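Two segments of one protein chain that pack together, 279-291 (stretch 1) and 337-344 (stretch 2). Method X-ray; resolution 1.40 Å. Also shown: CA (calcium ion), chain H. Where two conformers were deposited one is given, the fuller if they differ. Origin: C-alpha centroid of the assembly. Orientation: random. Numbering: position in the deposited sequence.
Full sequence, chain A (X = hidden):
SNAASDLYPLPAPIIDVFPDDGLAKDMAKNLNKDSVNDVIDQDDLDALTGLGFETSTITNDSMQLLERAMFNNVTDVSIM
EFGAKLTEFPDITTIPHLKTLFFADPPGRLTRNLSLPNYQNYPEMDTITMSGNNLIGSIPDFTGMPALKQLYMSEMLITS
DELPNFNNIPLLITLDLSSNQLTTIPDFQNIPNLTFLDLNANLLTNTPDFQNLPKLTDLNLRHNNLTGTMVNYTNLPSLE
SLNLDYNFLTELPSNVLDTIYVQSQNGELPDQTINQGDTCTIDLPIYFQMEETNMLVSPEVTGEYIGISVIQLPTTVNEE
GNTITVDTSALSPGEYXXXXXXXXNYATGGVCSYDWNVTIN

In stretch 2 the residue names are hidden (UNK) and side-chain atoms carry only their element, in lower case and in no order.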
# COMPACT_ATOMS: atom_id res chain seq x y z
N THR A 279 14.58 -37.75 -18.66
CA THR A 279 14.85 -36.42 -18.13
C THR A 279 13.47 -35.74 -17.93
O THR A 279 12.42 -36.35 -18.20
CB THR A 279 15.74 -35.59 -19.06
OG1 THR A 279 15.11 -35.46 -20.34
CG2 THR A 279 17.08 -36.22 -19.23
N CYS A 280 13.47 -34.50 -17.48
CA CYS A 280 12.23 -33.78 -17.25
C CYS A 280 12.38 -32.36 -17.78
O CYS A 280 13.30 -31.64 -17.39
CB CYS A 280 11.93 -33.79 -15.76
SG CYS A 280 10.34 -33.06 -15.34
N THR A 281 11.46 -31.97 -18.66
CA THR A 281 11.51 -30.66 -19.31
C THR A 281 10.32 -29.83 -18.87
O THR A 281 9.22 -30.34 -18.73
CB THR A 281 11.56 -30.85 -20.84
OG1 THR A 281 12.76 -31.56 -21.17
CG2 THR A 281 11.53 -29.54 -21.56
N ILE A 282 10.56 -28.54 -18.66
CA ILE A 282 9.55 -27.59 -18.24
C ILE A 282 9.50 -26.37 -19.15
O ILE A 282 10.50 -25.99 -19.78
CB ILE A 282 9.79 -27.06 -16.78
CG1 ILE A 282 11.18 -26.38 -16.64
CG2 ILE A 282 9.64 -28.19 -15.77
CD1 ILE A 282 11.38 -25.57 -15.38
N ASP A 283 8.32 -25.76 -19.17
CA ASP A 283 8.13 -24.42 -19.72
C ASP A 283 8.34 -23.44 -18.57
O ASP A 283 8.00 -23.72 -17.41
CB ASP A 283 6.70 -24.24 -20.26
CG ASP A 283 6.41 -25.08 -21.45
OD1 ASP A 283 7.32 -25.47 -22.21
OD2 ASP A 283 5.19 -25.36 -21.66
N LEU A 284 8.94 -22.29 -18.86
CA LEU A 284 9.10 -21.24 -17.83
C LEU A 284 9.19 -19.90 -18.50
O LEU A 284 10.27 -19.33 -18.62
CB LEU A 284 10.29 -21.53 -16.91
CG LEU A 284 10.40 -20.69 -15.63
CD1 LEU A 284 9.13 -20.72 -14.83
CD2 LEU A 284 11.60 -21.17 -14.82
N PRO A 285 8.04 -19.38 -18.96
CA PRO A 285 8.08 -18.19 -19.79
C PRO A 285 8.79 -17.00 -19.14
O PRO A 285 9.52 -16.28 -19.82
CB PRO A 285 6.60 -17.92 -20.10
CG PRO A 285 5.98 -19.30 -20.08
CD PRO A 285 6.67 -19.97 -18.91
N ILE A 286 8.59 -16.82 -17.84
CA ILE A 286 9.22 -15.71 -17.13
C ILE A 286 10.73 -15.72 -17.23
O ILE A 286 11.36 -14.64 -17.35
CB ILE A 286 8.73 -15.64 -15.66
CG1 ILE A 286 9.30 -14.39 -14.96
CG2 ILE A 286 9.07 -16.92 -14.88
CD1 ILE A 286 8.70 -14.11 -13.59
N TYR A 287 11.36 -16.89 -17.21
CA TYR A 287 12.82 -16.95 -17.33
C TYR A 287 13.23 -16.33 -18.65
O TYR A 287 14.16 -15.49 -18.71
CB TYR A 287 13.38 -18.40 -17.21
CG TYR A 287 14.81 -18.46 -17.70
CD1 TYR A 287 15.86 -17.94 -16.91
CD2 TYR A 287 15.11 -18.86 -19.00
CE1 TYR A 287 17.15 -17.89 -17.38
CE2 TYR A 287 16.41 -18.78 -19.49
CZ TYR A 287 17.42 -18.31 -18.67
OH TYR A 287 18.73 -18.26 -19.17
N PHE A 288 12.60 -16.77 -19.74
CA PHE A 288 12.97 -16.28 -21.07
C PHE A 288 12.70 -14.79 -21.26
O PHE A 288 13.49 -14.11 -21.89
CB PHE A 288 12.34 -17.16 -22.15
CG PHE A 288 12.86 -18.57 -22.10
CD1 PHE A 288 14.11 -18.88 -22.59
CD2 PHE A 288 12.14 -19.56 -21.43
CE1 PHE A 288 14.62 -20.17 -22.49
CE2 PHE A 288 12.66 -20.82 -21.28
CZ PHE A 288 13.89 -21.12 -21.82
N GLN A 289 11.63 -14.29 -20.67
CA GLN A 289 11.33 -12.86 -20.70
C GLN A 289 12.39 -12.06 -19.95
O GLN A 289 12.87 -11.02 -20.45
CB GLN A 289 9.96 -12.59 -20.10
CG GLN A 289 8.81 -13.07 -20.95
CD GLN A 289 7.48 -12.93 -20.22
OE1 GLN A 289 7.29 -13.50 -19.13
NE2 GLN A 289 6.57 -12.17 -20.79
N MSE A 290 12.74 -12.52 -18.74
CA MSE A 290 13.75 -11.82 -17.94
C MSE A 290 15.10 -11.86 -18.62
O MSE A 290 15.85 -10.89 -18.62
CB MSE A 290 13.80 -12.39 -16.50
CG MSE A 290 12.53 -11.98 -15.77
SE MSE A 290 12.41 -12.62 -13.92
CE MSE A 290 13.98 -11.73 -13.13
N GLU A 291 15.44 -13.01 -19.21
CA GLU A 291 16.74 -13.15 -19.86
C GLU A 291 16.83 -12.23 -21.06
O GLU A 291 17.82 -11.47 -21.20
CB GLU A 291 16.97 -14.63 -20.29
CG GLU A 291 18.39 -14.97 -20.70
CD GLU A 291 18.81 -14.41 -22.05
OE1 GLU A 291 17.99 -14.27 -22.98
OE2 GLU A 291 20.02 -14.12 -22.20
N UNK A 337 10.14 -33.96 -5.40
CA UNK A 337 9.91 -32.51 -5.42
C UNK A 337 11.11 -31.88 -6.14
O UNK A 337 12.24 -31.99 -5.65
c UNK A 337 8.45 -31.63 -1.94
c UNK A 337 8.67 -32.47 -3.20
c UNK A 337 9.84 -31.96 -4.02
n UNK A 337 9.90 -33.18 -0.56
c UNK A 337 9.57 -31.79 -0.93
N UNK A 338 10.86 -31.28 -7.29
CA UNK A 338 11.90 -30.64 -8.12
C UNK A 338 11.83 -29.12 -7.99
O UNK A 338 10.77 -28.56 -7.73
c UNK A 338 12.37 -32.56 -11.54
c UNK A 338 12.12 -33.52 -9.24
c UNK A 338 12.51 -32.29 -10.04
c UNK A 338 11.77 -31.03 -9.60
N UNK A 339 12.97 -28.48 -8.18
CA UNK A 339 13.11 -27.01 -8.14
C UNK A 339 14.06 -26.57 -9.21
O UNK A 339 15.12 -27.19 -9.38
o UNK A 339 15.08 -24.75 -7.49
c UNK A 339 14.11 -25.12 -6.78
c UNK A 339 13.63 -26.56 -6.78
o UNK A 339 13.57 -24.37 -6.01
N UNK A 340 13.67 -25.56 -9.99
CA UNK A 340 14.58 -24.85 -10.88
C UNK A 340 14.65 -23.41 -10.38
O UNK A 340 13.61 -22.76 -10.14
c UNK A 340 14.46 -26.25 -12.93
c UNK A 340 14.82 -23.84 -13.21
c UNK A 340 14.13 -24.90 -12.35
N UNK A 341 15.87 -22.93 -10.22
CA UNK A 341 16.11 -21.58 -9.72
C UNK A 341 17.05 -20.82 -10.65
O UNK A 341 17.95 -21.41 -11.26
o UNK A 341 15.67 -22.06 -7.37
c UNK A 341 16.68 -21.64 -8.31
N UNK A 342 16.85 -19.51 -10.74
CA UNK A 342 17.71 -18.66 -11.53
C UNK A 342 17.71 -17.26 -10.91
O UNK A 342 17.00 -16.97 -9.93
o UNK A 342 12.32 -16.02 -13.81
c UNK A 342 17.25 -18.65 -13.00
c UNK A 342 14.72 -18.67 -13.16
c UNK A 342 13.53 -18.02 -13.37
c UNK A 342 15.94 -17.97 -13.24
c UNK A 342 15.90 -16.60 -13.51
c UNK A 342 13.52 -16.66 -13.62
c UNK A 342 14.71 -15.96 -13.72
N UNK A 343 18.53 -16.39 -11.50
CA UNK A 343 18.71 -15.01 -10.97
C UNK A 343 19.13 -15.03 -9.51
O UNK A 343 18.74 -14.20 -8.71
c UNK A 343 17.82 -12.66 -11.28
o UNK A 343 18.86 -12.36 -11.84
c UNK A 343 17.46 -14.11 -11.18
n UNK A 343 17.02 -11.76 -10.72
N UNK A 344 19.96 -16.00 -9.15
CA UNK A 344 20.48 -16.05 -7.80
C UNK A 344 21.30 -14.78 -7.51
O UNK A 344 22.19 -14.41 -8.28
c UNK A 344 21.44 -17.22 -7.62
n UNK A 344 20.24 -19.23 -6.72
c UNK A 344 20.76 -19.41 -8.83
c UNK A 344 19.84 -20.42 -7.11
c UNK A 344 20.82 -18.57 -7.77
n UNK A 344 20.14 -20.55 -8.40
CA CA H . 11.75 -23.48 -4.51
O HOH W 1 10.08 -21.69 -4.91
O HOH W 2 13.19 -22.40 -3.08
O HOH W 3 12.42 -25.46 -3.26
O HOH W 4 10.35 -23.57 -2.56

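Position 337 carries an unbranched row of four carbons ending in a nitrogen. Its side chain does not reach stretch 1. A linear chain with a terminal amine is lysine, Lys337.

Position 338 has four side-chain carbons, forked at the second, and points toward stretch 1, where one tip packs against Cys280 SG. A fork one carbon beyond CB identifies leucine; the touching atom is Leu338 CD2, 4.3 Å from Cys280 SG, and the contact is an apolar one.

Position 339 has two carbons, the second carrying two oxygens. This carboxylate makes no contact with stretch 1; one of its oxygens binds the calcium ion, which also binds four waters. The short side chain is that of aspartate, and the ligand atom is Asp339 OD2, 2.5 Å from the calcium ion CA.

At position 340 the first side-chain carbon itself carries two more, and the two tips of this fork pack against Ile282 and Leu284. Three carbons in all, with the branch at CB, mean valine. Val340 CG2 lies 4.0 Å from Ile282 CD1, while Val340 CG1 reaches Leu284 CD2 at 4.5 Å, so both methyls meet stretch 1.

Position 341 has one carbon and one oxygen, and its CA-to-CB bond points away from stretch 1. It is serine: Ser341 OG donates a hydrogen bond to Asp339 OD1 at 2.8 Å, tying together two side chains that avoid the interface.

Position 342 shows one carbon, then a ring of six carbons bearing an oxygen. The ring takes the edge of Tyr287 on its face and has Met290 at its edge. It is tyrosine, Tyr342. The ring centroids of Tyr287 and Tyr342 are 5.1 Å apart, with planes at 82°; Tyr287 CD1 to Tyr342 CD2 is 3.7 Å. Met290, a selenomethionine, lies at the ring edge, with Met290 SE 3.4 Å from Tyr342 OH. That hydroxyl is buried without a hydrogen-bonding partner in the model.

Position 343 has two carbons, the second carrying one oxygen and one nitrogen, and the terminal nitrogen approaches the Met290 side chain. This is asparagine: Asn343 ND2 lies 3.9 Å from Met290 CE, and the chain turns a corner here.

Position 344 has one carbon followed by a five-membered ring of three carbons and two nitrogens; the ring is out of reach of stretch 1. An imidazole is histidine, His344.

The contact works by alternation: Leu338, Val340 and Tyr342 point toward stretch 1, whereas the side chains of Lys337, Asp339 and Ser341 do not touch it. Cys280, Ile282 and Leu284 meet this row first, and the helix beginning at Pro285 then brings Tyr287 and Met290 against Tyr342. No hydrogen bond crosses between the stretches; packing joins them, burying 384 Å² in total.

Stretch 2, residues 337-344: KLDVSYNH
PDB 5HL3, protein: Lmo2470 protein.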